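Local coordinates for protein succinate dehydrogenase subunit A (Mycolicibacterium smegmatis MC2 51, PDB 6LUM) that probably oxidises succinate to fumarate as the FAD-binding flavoprotein subunit of a succinate dehydrogenase complex, at residues Leu515-Val523 and Ala554-Ile565. Numbering follows the deposited sequence.
Sequences LELAEVTVV and AYKQGTDLLSDI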
# COMPACT_ATOMS: atom_id res chain seq x y z
N LEU D 515 -33.45 40.14 -8.39
CA LEU D 515 -34.73 40.81 -8.61
C LEU D 515 -35.91 39.90 -8.28
O LEU D 515 -36.88 40.33 -7.64
CB LEU D 515 -34.82 41.30 -10.05
CG LEU D 515 -33.98 42.52 -10.41
CD1 LEU D 515 -33.86 42.59 -11.89
CD2 LEU D 515 -34.61 43.77 -9.88
N GLU D 516 -35.84 38.63 -8.70
CA GLU D 516 -36.92 37.70 -8.36
C GLU D 516 -37.10 37.58 -6.86
O GLU D 516 -38.22 37.70 -6.34
CB GLU D 516 -36.66 36.32 -8.95
CG GLU D 516 -36.85 36.23 -10.42
CD GLU D 516 -36.73 34.82 -10.90
OE1 GLU D 516 -36.39 33.95 -10.07
OE2 GLU D 516 -36.96 34.57 -12.10
N LEU D 517 -36.02 37.31 -6.14
CA LEU D 517 -36.12 37.12 -4.70
C LEU D 517 -36.56 38.39 -4.00
O LEU D 517 -37.28 38.32 -2.99
CB LEU D 517 -34.79 36.64 -4.14
CG LEU D 517 -34.31 35.34 -4.76
CD1 LEU D 517 -33.02 34.91 -4.14
CD2 LEU D 517 -35.36 34.29 -4.60
N ALA D 518 -36.17 39.55 -4.50
CA ALA D 518 -36.63 40.79 -3.90
C ALA D 518 -38.14 40.91 -4.00
O ALA D 518 -38.81 41.29 -3.03
CB ALA D 518 -35.95 41.97 -4.56
N GLU D 519 -38.71 40.59 -5.17
CA GLU D 519 -40.16 40.70 -5.27
C GLU D 519 -40.87 39.68 -4.40
O GLU D 519 -41.91 39.98 -3.82
CB GLU D 519 -40.62 40.56 -6.71
CG GLU D 519 -41.94 41.28 -6.95
CD GLU D 519 -42.57 40.93 -8.28
OE1 GLU D 519 -43.81 40.78 -8.33
OE2 GLU D 519 -41.84 40.80 -9.28
N VAL D 520 -40.32 38.47 -4.29
CA VAL D 520 -40.91 37.47 -3.40
C VAL D 520 -40.95 37.99 -1.97
O VAL D 520 -41.98 37.90 -1.29
CB VAL D 520 -40.13 36.15 -3.47
CG1 VAL D 520 -40.75 35.15 -2.55
CG2 VAL D 520 -40.13 35.63 -4.85
N THR D 521 -39.83 38.51 -1.49
CA THR D 521 -39.77 39.04 -0.14
C THR D 521 -40.78 40.15 0.07
O THR D 521 -41.48 40.18 1.08
CB THR D 521 -38.36 39.56 0.16
OG1 THR D 521 -37.44 38.46 0.16
CG2 THR D 521 -38.33 40.22 1.51
N VAL D 522 -40.89 41.06 -0.89
CA VAL D 522 -41.77 42.21 -0.69
C VAL D 522 -43.23 41.79 -0.68
O VAL D 522 -44.02 42.28 0.13
CB VAL D 522 -41.50 43.29 -1.74
CG1 VAL D 522 -42.54 44.36 -1.65
CG2 VAL D 522 -40.13 43.89 -1.52
N VAL D 523 -43.63 40.87 -1.57
CA VAL D 523 -45.04 40.47 -1.58
C VAL D 523 -45.38 39.65 -0.34
O VAL D 523 -46.47 39.79 0.22
CB VAL D 523 -45.41 39.72 -2.87
CG1 VAL D 523 -45.38 40.65 -4.04
CG2 VAL D 523 -44.50 38.55 -3.10
N ALA D 554 -45.03 30.78 -1.71
CA ALA D 554 -45.18 31.60 -2.90
C ALA D 554 -44.86 30.77 -4.13
O ALA D 554 -43.85 30.06 -4.15
CB ALA D 554 -44.28 32.83 -2.84
N TYR D 555 -45.73 30.86 -5.14
CA TYR D 555 -45.56 30.19 -6.42
C TYR D 555 -45.50 31.23 -7.52
O TYR D 555 -46.27 32.20 -7.52
CB TYR D 555 -46.71 29.23 -6.72
CG TYR D 555 -47.00 28.19 -5.67
CD1 TYR D 555 -47.77 28.49 -4.57
CD2 TYR D 555 -46.51 26.91 -5.80
CE1 TYR D 555 -48.04 27.55 -3.62
CE2 TYR D 555 -46.78 25.96 -4.85
CZ TYR D 555 -47.54 26.28 -3.76
OH TYR D 555 -47.81 25.34 -2.81
N LYS D 556 -44.60 31.02 -8.47
CA LYS D 556 -44.47 31.90 -9.62
C LYS D 556 -45.38 31.41 -10.74
O LYS D 556 -45.49 30.21 -10.98
CB LYS D 556 -43.02 31.93 -10.11
CG LYS D 556 -42.72 33.00 -11.12
CD LYS D 556 -41.39 32.74 -11.77
CE LYS D 556 -40.97 33.89 -12.65
NZ LYS D 556 -40.70 35.10 -11.85
N GLN D 557 -46.03 32.35 -11.42
CA GLN D 557 -47.03 31.97 -12.42
C GLN D 557 -46.44 31.87 -13.82
O GLN D 557 -46.46 30.80 -14.44
CB GLN D 557 -48.20 32.96 -12.39
CG GLN D 557 -48.83 33.11 -11.02
CD GLN D 557 -49.64 31.90 -10.60
OE1 GLN D 557 -49.11 30.82 -10.40
NE2 GLN D 557 -50.94 32.10 -10.45
N GLY D 558 -45.90 32.97 -14.33
CA GLY D 558 -45.37 33.01 -15.68
C GLY D 558 -44.00 32.38 -15.80
O GLY D 558 -43.64 31.46 -15.06
N THR D 559 -43.24 32.87 -16.76
CA THR D 559 -41.87 32.43 -16.99
C THR D 559 -40.89 33.59 -17.06
O THR D 559 -39.76 33.47 -16.57
CB THR D 559 -41.78 31.60 -18.29
OG1 THR D 559 -42.74 30.53 -18.23
CG2 THR D 559 -40.40 31.02 -18.46
N ASP D 560 -41.29 34.72 -17.64
CA ASP D 560 -40.43 35.89 -17.69
C ASP D 560 -40.35 36.53 -16.31
O ASP D 560 -41.02 36.13 -15.37
CB ASP D 560 -40.95 36.88 -18.73
CG ASP D 560 -42.44 37.11 -18.61
OD1 ASP D 560 -43.15 36.17 -18.18
OD2 ASP D 560 -42.90 38.23 -18.93
N LEU D 561 -39.51 37.56 -16.20
CA LEU D 561 -39.33 38.23 -14.91
C LEU D 561 -40.65 38.78 -14.40
O LEU D 561 -41.13 38.38 -13.33
CB LEU D 561 -38.29 39.34 -15.03
CG LEU D 561 -36.85 39.01 -14.67
CD1 LEU D 561 -36.03 40.26 -14.66
CD2 LEU D 561 -36.78 38.34 -13.33
N LEU D 562 -41.25 39.70 -15.13
CA LEU D 562 -42.51 40.30 -14.69
C LEU D 562 -43.61 39.26 -14.75
O LEU D 562 -44.05 38.86 -15.84
CB LEU D 562 -42.85 41.51 -15.55
CG LEU D 562 -41.76 42.58 -15.59
CD1 LEU D 562 -41.05 42.55 -16.92
CD2 LEU D 562 -42.35 43.95 -15.31
N SER D 563 -44.06 38.80 -13.59
CA SER D 563 -45.07 37.76 -13.49
C SER D 563 -45.91 38.02 -12.25
O SER D 563 -45.88 39.11 -11.68
CB SER D 563 -44.41 36.37 -13.45
OG SER D 563 -43.73 36.18 -12.23
N ASP D 564 -46.66 37.01 -11.83
CA ASP D 564 -47.50 37.09 -10.65
C ASP D 564 -47.01 36.11 -9.61
O ASP D 564 -46.46 35.06 -9.93
CB ASP D 564 -48.96 36.81 -11.00
CG ASP D 564 -49.92 37.24 -9.91
OD1 ASP D 564 -49.44 37.74 -8.87
OD2 ASP D 564 -51.14 37.08 -10.10
N ILE D 565 -47.21 36.46 -8.34
CA ILE D 565 -46.80 35.63 -7.22
C ILE D 565 -48.07 35.22 -6.49
O ILE D 565 -48.73 36.06 -5.87
CB ILE D 565 -45.85 36.38 -6.28
CG1 ILE D 565 -44.70 36.99 -7.06
CG2 ILE D 565 -45.31 35.45 -5.23
CD1 ILE D 565 -43.71 36.00 -7.55
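Val523 and Ile565 open the apolar part of this interface, which illustrates how a helix can seat on a beta hairpin mainly through side chains. Their branches cross at about a right angle, with Val523 CG2 lying 3.8 Å from Ile565 CG2. One turn back along the helix, Val520 divides its two methyls: CG1 meets Ala554 CB at 4.2 Å, while CG2 lies more loosely beside Ile565 CD1, at 4.5 Å, so that it spans the neighbouring strands. Phe228 of helix 223-229 packs against Val520, Lys556 and Ile565 and adds to the apolar packing. Nearer the start of the segment, at Leu515 and Glu516, Leu561 reaches in from the loop, its CD2 resting 3.6 Å from the aliphatic CG of Glu516, and its CD1 approaches Leu515 CD1.

The polar interactions run among the same side chains. The chain of Lys556 leaves trans to the backbone N, chi1 -169°, and turns at chi4. This brings NZ to 3.8 Å from Glu516 OE2, a long salt bridge. Lys556 NZ also makes a weak hydrogen bond with Ser563 OG at 3.2 Å. The same Glu516 OE2 pairs with Arg229, its stronger partner, so two cations would probably stabilise the carboxylate in its buried setting. Glu519 also extends from the helix, and its OE1 passes 4.1 Å from Ile565 CG1; its OE2 is bound by Lys486, which also donates to Leu561 O and so ties the loop to helix 472-488.

The arrangement is that of helix 503-527 lying against the loop end and adjoining strand residues of the antiparallel hairpin 550-556/565-571, within the C-terminal region of the fumarate reductase/succinate dehydrogenase flavoprotein family.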